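Local coordinates for protein maleylpyruvate isomerase (PDB 2V6K) that catalyses the glutathione-dependent isomerization of maleylpyruvate to fumarylpyruvate in bacterial naphthalene degradation, working as a homodimeric zeta-class glutathione transferase, at residues L5-R10 against Y28-V33; A142-L147 against T184-I189; G154-G159 against A194-L199. One frame throughout, in Å; residues are numbered along the deposited sequence.

How the contacts relate
Along the chain contact 1 closes before the other two open, and it lies in the N-terminal thioredoxin-like domain, where it pairs strands 4-7 and 29-32 of the four-stranded mixed sheet. Contacts 2 and 3 belong to the helical C-terminal domain and interleave: 142-147, 154-159, 184-189, 194-199. Both use helix 187-196, contact 2 at its start and contact 3 at its end, with centres about 13 Å apart, and they touch where Tyr143 meets Ser157. The centre of contact 1 is about 31 Å from that of contact 2 and about 25 Å from that of contact 3. The contacts thus fall in both domains of the subunit, each of which contributes residues that bind glutathione.

Contact 1: residues L5-R10 against Y28-V33; sequences LYNFWR and YEYLAV
Leu5 pairs with Tyr30, Tyr6 with Leu31 and Asn7 with Ala32 as two parallel strands run side by side; the axes of the short strand segments approach to 4.8 Å, at 31°. Four backbone hydrogen bonds join them: Leu5 N to Glu29 O, Leu31 N to Leu5 O, Asn7 N to Leu31 O and Val33 N to Asn7 O.

The side chain of Tyr6 can be followed outward along one face of the sheet. Its CB lies 4.0 Å from Val33 CG2, a methyl near the ring plane at the edge. Farther out, CD1 touches Leu31 CB at 3.9 Å, and Tyr6 CE1 and CZ each lie 3.5 Å from Leu31 CD1. The hydroxyl OH ends 3.6 Å from that same methyl. A chi1 of -68° sets Tyr6 CG anti to the carbonyl carbon; the side chain lies beside that of Leu31, both pointing the same way. Helix 43-48 supplies Phe45 and Leu48 against the Tyr6 side chain.

On the other face, Leu5 CD2 packs 3.7 Å from Tyr28 CE1. The Asn7 amide crosses the Tyr30 side chain at about a right angle and sits over one face of its ring, the two planes 65° apart. Helix 12-24 covers this side through Leu17, Arg18 and Leu21, while Tyr28 OH bonds to Asn22.

Strand 4-7, helix 12-24 and strand 29-32 thus form the opening beta-alpha-beta unit of the thioredoxin-like glutathione transferase domain, leading at Arg10 into the pocket of the bound glutathione conjugate.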
loop_
_atom_site.group_PDB
_atom_site.type_symbol
_atom_site.label_atom_id
_atom_site.label_comp_id
_atom_site.label_asym_id
_atom_site.label_seq_id
_atom_site.Cartn_x
_atom_site.Cartn_y
_atom_site.Cartn_z
ATOM N N LEU A 5 -14.355 -16.222 -1.235
ATOM C CA LEU A 5 -13.894 -14.938 -0.739
ATOM C C LEU A 5 -14.117 -14.831 0.764
ATOM O O LEU A 5 -15.257 -14.721 1.221
ATOM C CB LEU A 5 -14.608 -13.795 -1.463
ATOM C CG LEU A 5 -14.243 -12.384 -0.981
ATOM C CD1 LEU A 5 -12.796 -12.039 -1.296
ATOM C CD2 LEU A 5 -15.186 -11.338 -1.561
ATOM N N TYR A 6 -13.023 -14.869 1.522
ATOM C CA TYR A 6 -13.077 -14.691 2.968
ATOM C C TYR A 6 -13.046 -13.202 3.244
ATOM O O TYR A 6 -12.055 -12.536 2.963
ATOM C CB TYR A 6 -11.894 -15.384 3.638
ATOM C CG TYR A 6 -11.953 -16.886 3.542
ATOM C CD1 TYR A 6 -12.614 -17.633 4.514
ATOM C CD2 TYR A 6 -11.363 -17.562 2.473
ATOM C CE1 TYR A 6 -12.678 -19.014 4.431
ATOM C CE2 TYR A 6 -11.421 -18.945 2.383
ATOM C CZ TYR A 6 -12.082 -19.662 3.363
ATOM O OH TYR A 6 -12.144 -21.037 3.282
ATOM N N ASN A 7 -14.146 -12.673 3.767
ATOM C CA ASN A 7 -14.294 -11.235 3.881
ATOM C C ASN A 7 -15.404 -10.848 4.855
ATOM O O ASN A 7 -15.967 -11.712 5.522
ATOM C CB ASN A 7 -14.456 -10.598 2.487
ATOM C CG ASN A 7 -15.839 -10.782 1.897
ATOM O OD1 ASN A 7 -16.407 -11.886 1.879
ATOM N ND2 ASN A 7 -16.389 -9.697 1.393
ATOM N N PHE A 8 -15.685 -9.552 4.960
ATOM C CA PHE A 8 -16.619 -9.030 5.952
ATOM C C PHE A 8 -17.372 -7.875 5.320
ATOM O O PHE A 8 -16.811 -7.131 4.519
ATOM C CB PHE A 8 -15.818 -8.576 7.177
ATOM C CG PHE A 8 -16.650 -8.051 8.329
ATOM C CD1 PHE A 8 -17.485 -8.886 9.070
ATOM C CD2 PHE A 8 -16.539 -6.719 8.709
ATOM C CE1 PHE A 8 -18.211 -8.384 10.161
ATOM C CE2 PHE A 8 -17.258 -6.209 9.787
ATOM C CZ PHE A 8 -18.095 -7.043 10.516
ATOM N N TRP A 9 -18.646 -7.716 5.668
ATOM C CA TRP A 9 -19.450 -6.687 5.008
ATOM C C TRP A 9 -18.868 -5.285 5.150
ATOM O O TRP A 9 -18.625 -4.599 4.147
ATOM C CB TRP A 9 -20.913 -6.728 5.469
ATOM C CG TRP A 9 -21.187 -6.342 6.900
ATOM C CD1 TRP A 9 -20.804 -7.012 8.027
ATOM C CD2 TRP A 9 -21.940 -5.206 7.345
ATOM N NE1 TRP A 9 -21.268 -6.356 9.148
ATOM C CE2 TRP A 9 -21.969 -5.247 8.756
ATOM C CE3 TRP A 9 -22.594 -4.156 6.686
ATOM C CZ2 TRP A 9 -22.627 -4.277 9.523
ATOM C CZ3 TRP A 9 -23.248 -3.194 7.445
ATOM C CH2 TRP A 9 -23.259 -3.262 8.850
ATOM N N ARG A 10 -18.629 -4.887 6.396
ATOM C CA ARG A 10 -18.193 -3.546 6.742
ATOM C C ARG A 10 -16.672 -3.559 6.836
ATOM O O ARG A 10 -16.076 -3.479 7.924
ATOM C CB ARG A 10 -18.833 -3.133 8.069
ATOM C CG ARG A 10 -18.765 -1.649 8.382
ATOM C CD ARG A 10 -19.187 -1.370 9.831
ATOM N NE ARG A 10 -18.315 -2.063 10.778
ATOM C CZ ARG A 10 -18.719 -2.956 11.680
ATOM N NH1 ARG A 10 -20.006 -3.265 11.809
ATOM N NH2 ARG A 10 -17.825 -3.526 12.477
ATOM N N TYR A 28 -18.118 -15.951 -7.057
ATOM C CA TYR A 28 -17.408 -16.358 -5.849
ATOM C C TYR A 28 -18.382 -16.695 -4.745
ATOM O O TYR A 28 -19.485 -16.146 -4.694
ATOM C CB TYR A 28 -16.428 -15.276 -5.368
ATOM C CG TYR A 28 -17.030 -13.899 -5.171
ATOM C CD1 TYR A 28 -17.485 -13.472 -3.919
ATOM C CD2 TYR A 28 -17.136 -13.017 -6.244
ATOM C CE1 TYR A 28 -18.031 -12.192 -3.755
ATOM C CE2 TYR A 28 -17.672 -11.755 -6.091
ATOM C CZ TYR A 28 -18.114 -11.343 -4.853
ATOM O OH TYR A 28 -18.644 -10.075 -4.729
ATOM N N GLU A 29 -17.964 -17.606 -3.871
ATOM C CA GLU A 29 -18.701 -17.893 -2.650
ATOM C C GLU A 29 -18.274 -16.896 -1.583
ATOM O O GLU A 29 -17.082 -16.694 -1.358
ATOM C CB GLU A 29 -18.436 -19.322 -2.163
ATOM C CG GLU A 29 -19.357 -19.751 -1.015
ATOM C CD GLU A 29 -19.042 -21.128 -0.436
ATOM O OE1 GLU A 29 -18.109 -21.805 -0.915
ATOM O OE2 GLU A 29 -19.742 -21.535 0.514
ATOM N N TYR A 30 -19.255 -16.277 -0.936
ATOM C CA TYR A 30 -19.007 -15.305 0.124
ATOM C C TYR A 30 -18.872 -16.042 1.449
ATOM O O TYR A 30 -19.835 -16.642 1.933
ATOM C CB TYR A 30 -20.169 -14.313 0.187
ATOM C CG TYR A 30 -19.956 -13.093 1.065
ATOM C CD1 TYR A 30 -19.736 -11.842 0.491
ATOM C CD2 TYR A 30 -20.009 -13.175 2.458
ATOM C CE1 TYR A 30 -19.556 -10.716 1.270
ATOM C CE2 TYR A 30 -19.821 -12.040 3.253
ATOM C CZ TYR A 30 -19.599 -10.813 2.645
ATOM O OH TYR A 30 -19.423 -9.683 3.403
ATOM N N LEU A 31 -17.674 -15.996 2.028
ATOM C CA LEU A 31 -17.438 -16.617 3.319
ATOM C C LEU A 31 -17.128 -15.538 4.342
ATOM O O LEU A 31 -16.046 -14.943 4.347
ATOM C CB LEU A 31 -16.321 -17.658 3.235
ATOM C CG LEU A 31 -16.633 -18.911 2.406
ATOM C CD1 LEU A 31 -15.444 -19.839 2.386
ATOM C CD2 LEU A 31 -17.871 -19.647 2.921
ATOM N N ALA A 32 -18.106 -15.280 5.201
ATOM C CA ALA A 32 -18.010 -14.213 6.180
ATOM C C ALA A 32 -17.025 -14.573 7.274
ATOM O O ALA A 32 -17.062 -15.676 7.828
ATOM C CB ALA A 32 -19.372 -13.930 6.780
ATOM N N VAL A 33 -16.138 -13.630 7.563
ATOM C CA VAL A 33 -15.238 -13.719 8.697
ATOM C C VAL A 33 -15.609 -12.530 9.567
ATOM O O VAL A 33 -15.378 -11.376 9.197
ATOM C CB VAL A 33 -13.760 -13.652 8.246
ATOM C CG1 VAL A 33 -12.828 -13.703 9.455
ATOM C CG2 VAL A 33 -13.444 -14.800 7.288
#

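Contact 2: residues A142-L147 against T184-I189; sequences AYEALL and TPYPLI
Glu144 reaches from helix 125-149 to the first turn of helix 187-196 and grips two backbone N-H groups with one carboxylate. Leu188 N donates to Glu144 OE2 at 2.8 Å, and Ile189 N donates to Glu144 OE1 at 2.9 Å, with N-H...O angles of 163° and 158°. Each oxygen uses its syn lone pair, so each donor approaches its oxygen from the side of the other oxygen. The chain leaves the helix with CG anti to the backbone N and then bends at chi2 (81°), which swings CD toward the neighbouring helix start.

The closest packing surrounds this carboxylate. Pro187 CD lies 3.1 Å from Glu144 OE2, while Ile189 CG1 comes within 3.3 Å of Glu144 OE1. Tyr186, at the N-cap position, places CA against Glu144 CD and turns the edge of its ring to Glu144 CB; its hydroxyl bonds to Asp141.

On the buried flank, Tyr143 CD2 is 3.9 Å from Ile189 CG1, and Leu147 CD1 meets the same carbon as the Leu147 and Ile189 side chains cross at about a right angle. Leu169 and Val173 of helix 164-178 also pack on Ile189, and Tyr143 OH is hydrogen-bonded to Ser157. The solvent side is looser: Pro185 is exposed and comes no closer than its O, 4.1 Å from Glu144 OE2, and Pro187 is exposed too, although its CD meets the carboxylate.

A negative carboxylate bonded to the N-H groups at a helix start probably gains from the positive end of the helix dipole, which would help to keep Glu144 ionised, while its two bonds hold the carboxylate's rotation and tie the start of helix 187-196 to helix 125-149.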
loop_
_atom_site.group_PDB
_atom_site.type_symbol
_atom_site.label_atom_id
_atom_site.label_comp_id
_atom_site.label_asym_id
_atom_site.label_seq_id
_atom_site.Cartn_x
_atom_site.Cartn_y
_atom_site.Cartn_z
ATOM N N ALA A 142 -4.788 15.226 -1.761
ATOM C CA ALA A 142 -3.903 14.850 -2.859
ATOM C C ALA A 142 -4.666 14.209 -4.011
ATOM O O ALA A 142 -4.438 14.554 -5.169
ATOM C CB ALA A 142 -2.803 13.925 -2.365
ATOM N N TYR A 143 -5.562 13.275 -3.690
ATOM C CA TYR A 143 -6.344 12.565 -4.700
ATOM C C TYR A 143 -7.181 13.564 -5.503
ATOM O O TYR A 143 -7.183 13.536 -6.744
ATOM C CB TYR A 143 -7.232 11.525 -4.008
ATOM C CG TYR A 143 -7.747 10.401 -4.872
ATOM C CD1 TYR A 143 -7.280 9.107 -4.701
ATOM C CD2 TYR A 143 -8.728 10.624 -5.837
ATOM C CE1 TYR A 143 -7.766 8.062 -5.467
ATOM C CE2 TYR A 143 -9.214 9.581 -6.622
ATOM C CZ TYR A 143 -8.721 8.301 -6.427
ATOM O OH TYR A 143 -9.186 7.252 -7.184
ATOM N N GLU A 144 -7.877 14.452 -4.794
ATOM C CA GLU A 144 -8.685 15.504 -5.415
ATOM C C GLU A 144 -7.855 16.394 -6.337
ATOM O O GLU A 144 -8.289 16.724 -7.448
ATOM C CB GLU A 144 -9.349 16.350 -4.326
ATOM C CG GLU A 144 -10.263 17.455 -4.835
ATOM C CD GLU A 144 -11.650 16.973 -5.228
ATOM O OE1 GLU A 144 -11.982 15.782 -5.030
ATOM O OE2 GLU A 144 -12.419 17.817 -5.731
ATOM N N ALA A 145 -6.667 16.788 -5.878
ATOM C CA ALA A 145 -5.780 17.624 -6.687
ATOM C C ALA A 145 -5.377 16.904 -7.972
ATOM O O ALA A 145 -5.319 17.521 -9.043
ATOM C CB ALA A 145 -4.552 18.023 -5.890
ATOM N N LEU A 146 -5.107 15.604 -7.872
ATOM C CA LEU A 146 -4.747 14.818 -9.055
ATOM C C LEU A 146 -5.898 14.662 -10.036
ATOM O O LEU A 146 -5.684 14.707 -11.252
ATOM C CB LEU A 146 -4.168 13.458 -8.655
ATOM C CG LEU A 146 -2.798 13.544 -7.977
ATOM C CD1 LEU A 146 -2.435 12.212 -7.341
ATOM C CD2 LEU A 146 -1.715 13.981 -8.956
ATOM N N LEU A 147 -7.116 14.512 -9.521
ATOM C CA LEU A 147 -8.310 14.454 -10.379
ATOM C C LEU A 147 -8.487 15.741 -11.171
ATOM O O LEU A 147 -8.966 15.714 -12.307
ATOM C CB LEU A 147 -9.573 14.181 -9.556
ATOM C CG LEU A 147 -9.705 12.817 -8.874
ATOM C CD1 LEU A 147 -11.043 12.700 -8.164
ATOM C CD2 LEU A 147 -9.543 11.686 -9.873
ATOM N N THR A 184 -17.102 18.123 1.830
ATOM C CA THR A 184 -17.321 19.317 1.012
ATOM C C THR A 184 -16.092 19.717 0.173
ATOM O O THR A 184 -16.248 20.078 -0.990
ATOM C CB THR A 184 -17.817 20.517 1.849
ATOM O OG1 THR A 184 -18.914 20.103 2.667
ATOM C CG2 THR A 184 -18.279 21.665 0.943
ATOM N N PRO A 185 -14.872 19.675 0.756
ATOM C CA PRO A 185 -13.701 20.080 -0.034
ATOM C C PRO A 185 -13.343 19.206 -1.235
ATOM O O PRO A 185 -12.430 19.561 -1.985
ATOM C CB PRO A 185 -12.557 20.024 0.986
ATOM C CG PRO A 185 -13.230 20.163 2.307
ATOM C CD PRO A 185 -14.487 19.375 2.149
ATOM N N TYR A 186 -14.045 18.089 -1.416
ATOM C CA TYR A 186 -13.680 17.107 -2.444
ATOM C C TYR A 186 -14.807 16.848 -3.440
ATOM O O TYR A 186 -15.295 15.726 -3.543
ATOM C CB TYR A 186 -13.211 15.798 -1.786
ATOM C CG TYR A 186 -12.302 16.052 -0.611
ATOM C CD1 TYR A 186 -11.034 16.585 -0.800
ATOM C CD2 TYR A 186 -12.722 15.789 0.690
ATOM C CE1 TYR A 186 -10.205 16.857 0.263
ATOM C CE2 TYR A 186 -11.888 16.052 1.772
ATOM C CZ TYR A 186 -10.634 16.584 1.544
ATOM O OH TYR A 186 -9.790 16.855 2.597
ATOM N N PRO A 187 -15.220 17.884 -4.192
ATOM C CA PRO A 187 -16.330 17.687 -5.120
ATOM C C PRO A 187 -16.042 16.684 -6.235
ATOM O O PRO A 187 -16.959 16.006 -6.691
ATOM C CB PRO A 187 -16.548 19.085 -5.706
ATOM C CG PRO A 187 -15.223 19.765 -5.556
ATOM C CD PRO A 187 -14.716 19.267 -4.240
ATOM N N LEU A 188 -14.789 16.593 -6.669
ATOM C CA LEU A 188 -14.462 15.682 -7.760
ATOM C C LEU A 188 -14.540 14.243 -7.275
ATOM O O LEU A 188 -15.107 13.384 -7.955
ATOM C CB LEU A 188 -13.105 16.017 -8.385
ATOM C CG LEU A 188 -12.960 17.441 -8.956
ATOM C CD1 LEU A 188 -11.560 17.665 -9.502
ATOM C CD2 LEU A 188 -14.010 17.770 -10.021
ATOM N N ILE A 189 -14.016 13.995 -6.079
ATOM C CA ILE A 189 -14.157 12.698 -5.432
ATOM C C ILE A 189 -15.634 12.359 -5.215
ATOM O O ILE A 189 -16.067 11.240 -5.508
ATOM C CB ILE A 189 -13.364 12.658 -4.101
ATOM C CG1 ILE A 189 -11.864 12.525 -4.394
ATOM C CG2 ILE A 189 -13.836 11.524 -3.196
ATOM C CD1 ILE A 189 -10.968 12.671 -3.164
#

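Contact 3: residues G154-G159 against A194-L199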
loop_
_atom_site.group_PDB
_atom_site.type_symbol
_atom_site.label_atom_id
_atom_site.label_comp_id
_atom_site.label_asym_id
_atom_site.label_seq_id
_atom_site.Cartn_x
_atom_site.Cartn_y
_atom_site.Cartn_z
ATOM N N GLY A 154 -13.022 11.583 -17.451
ATOM C CA GLY A 154 -14.477 11.610 -17.568
ATOM C C GLY A 154 -15.149 11.494 -16.211
ATOM O O GLY A 154 -14.809 12.228 -15.282
ATOM N N ARG A 155 -16.089 10.558 -16.096
ATOM C CA ARG A 155 -16.916 10.401 -14.893
ATOM C C ARG A 155 -16.193 9.751 -13.719
ATOM O O ARG A 155 -16.634 9.857 -12.571
ATOM C CB ARG A 155 -18.158 9.565 -15.216
ATOM C CG ARG A 155 -19.112 10.222 -16.200
ATOM C CD ARG A 155 -20.106 9.216 -16.771
ATOM N NE ARG A 155 -19.458 8.244 -17.651
ATOM C CZ ARG A 155 -20.058 7.181 -18.180
ATOM N NH1 ARG A 155 -21.337 6.932 -17.927
ATOM N NH2 ARG A 155 -19.372 6.362 -18.966
ATOM N N TYR A 156 -15.093 9.062 -14.001
ATOM C CA TYR A 156 -14.435 8.238 -12.992
ATOM C C TYR A 156 -13.065 8.796 -12.628
ATOM O O TYR A 156 -12.714 9.894 -13.057
ATOM C CB TYR A 156 -14.379 6.780 -13.469
ATOM C CG TYR A 156 -15.742 6.284 -13.896
ATOM C CD1 TYR A 156 -16.731 5.992 -12.953
ATOM C CD2 TYR A 156 -16.060 6.157 -15.242
ATOM C CE1 TYR A 156 -17.994 5.558 -13.349
ATOM C CE2 TYR A 156 -17.322 5.725 -15.651
ATOM C CZ TYR A 156 -18.281 5.430 -14.702
ATOM O OH TYR A 156 -19.522 5.007 -15.113
ATOM N N SER A 157 -12.296 8.061 -11.830
ATOM C CA SER A 157 -10.994 8.569 -11.383
ATOM C C SER A 157 -10.028 8.795 -12.536
ATOM O O SER A 157 -9.194 9.696 -12.485
ATOM C CB SER A 157 -10.346 7.619 -10.377
ATOM O OG SER A 157 -11.088 7.545 -9.170
ATOM N N PHE A 158 -10.136 7.957 -13.559
ATOM C CA PHE A 158 -9.262 8.014 -14.719
ATOM C C PHE A 158 -10.073 7.647 -15.953
ATOM O O PHE A 158 -10.757 6.623 -15.974
ATOM C CB PHE A 158 -8.091 7.039 -14.552
ATOM C CG PHE A 158 -7.093 7.100 -15.675
ATOM C CD1 PHE A 158 -6.011 7.968 -15.606
ATOM C CD2 PHE A 158 -7.242 6.299 -16.800
ATOM C CE1 PHE A 158 -5.086 8.040 -16.647
ATOM C CE2 PHE A 158 -6.332 6.368 -17.848
ATOM C CZ PHE A 158 -5.250 7.239 -17.770
ATOM N N GLY A 159 -9.993 8.486 -16.980
ATOM C CA GLY A 159 -10.752 8.249 -18.203
ATOM C C GLY A 159 -12.248 8.190 -17.956
ATOM O O GLY A 159 -12.755 8.805 -17.016
ATOM N N ALA A 194 -20.367 9.189 -6.731
ATOM C CA ALA A 194 -21.756 9.158 -7.180
ATOM C C ALA A 194 -21.901 8.398 -8.501
ATOM O O ALA A 194 -22.830 7.595 -8.667
ATOM C CB ALA A 194 -22.304 10.574 -7.307
ATOM N N ALA A 195 -20.986 8.649 -9.435
ATOM C CA ALA A 195 -21.003 7.965 -10.728
ATOM C C ALA A 195 -20.828 6.455 -10.563
ATOM O O ALA A 195 -21.563 5.669 -11.168
ATOM C CB ALA A 195 -19.936 8.540 -11.656
ATOM N N CYS A 196 -19.877 6.044 -9.729
ATOM C CA CYS A 196 -19.688 4.621 -9.461
ATOM C C CYS A 196 -20.927 4.019 -8.808
ATOM O O CYS A 196 -21.297 2.881 -9.101
ATOM C CB CYS A 196 -18.469 4.401 -8.567
ATOM S SG CYS A 196 -16.903 4.797 -9.364
ATOM N N GLY A 197 -21.580 4.801 -7.948
ATOM C CA GLY A 197 -22.780 4.361 -7.241
ATOM C C GLY A 197 -23.965 4.064 -8.139
ATOM O O GLY A 197 -24.930 3.440 -7.701
ATOM N N GLU A 198 -23.893 4.505 -9.394
ATOM C CA GLU A 198 -24.939 4.221 -10.381
ATOM C C GLU A 198 -24.783 2.843 -11.025
ATOM O O GLU A 198 -25.704 2.357 -11.691
ATOM C CB GLU A 198 -24.951 5.290 -11.479
ATOM C CG GLU A 198 -25.268 6.699 -10.998
ATOM C CD GLU A 198 -25.241 7.724 -12.120
ATOM O OE1 GLU A 198 -25.720 7.416 -13.232
ATOM O OE2 GLU A 198 -24.744 8.844 -11.887
ATOM N N LEU A 199 -23.623 2.219 -10.826
ATOM C CA LEU A 199 -23.281 0.974 -11.507
ATOM C C LEU A 199 -23.593 -0.255 -10.671
ATOM O O LEU A 199 -23.281 -0.305 -9.480
ATOM C CB LEU A 199 -21.799 0.973 -11.900
ATOM C CG LEU A 199 -21.307 2.122 -12.785
ATOM C CD1 LEU A 199 -19.800 2.065 -12.932
ATOM C CD2 LEU A 199 -21.975 2.094 -14.157
HETATM O O HOH W 1 -21.770 5.858 -13.862
#
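Tyr156 points its ring from the 154-159 loop toward the end of helix 187-196 and the turn after it, where three residues meet different parts of the ring. Cys196 SG makes a sulfur-aromatic contact at the ring edge, 5.0 Å from the centroid of the Tyr156 ring, 77° off its normal, and 3.8 Å from Tyr156 CD1. The methyl of Ala195 comes obliquely to Tyr156 CE1 at 3.9 Å. Leu199 faces the phenol tip to tip, bringing its CD1 to 3.7 Å from Tyr156 OH.

A chi1 of -52° puts Tyr156 CG anti to the carbonyl carbon, beside the backbone N. Arg155 CB lies over the centre of one ring face, and the Arg155 guanidinium, in a salt bridge with Asp160, passes one of its own faces over Tyr156 OH. A water lies 2.7 Å from both Tyr156 OH and Ala195 O and donates to the carbonyl. Arg155 O also touches Ala195 CB, at 3.7 Å.

A type I beta turn from Cys196 to Leu199, the N-cap of helix 200-205, follows the helix. The loop comes after helix 125-149 and before helix 164-178 in the chain and packs on the end of helix 187-196, with Asp166 of helix 164-178 touching both Tyr156 and Cys196 and Pro162 touching Tyr156 and Leu199.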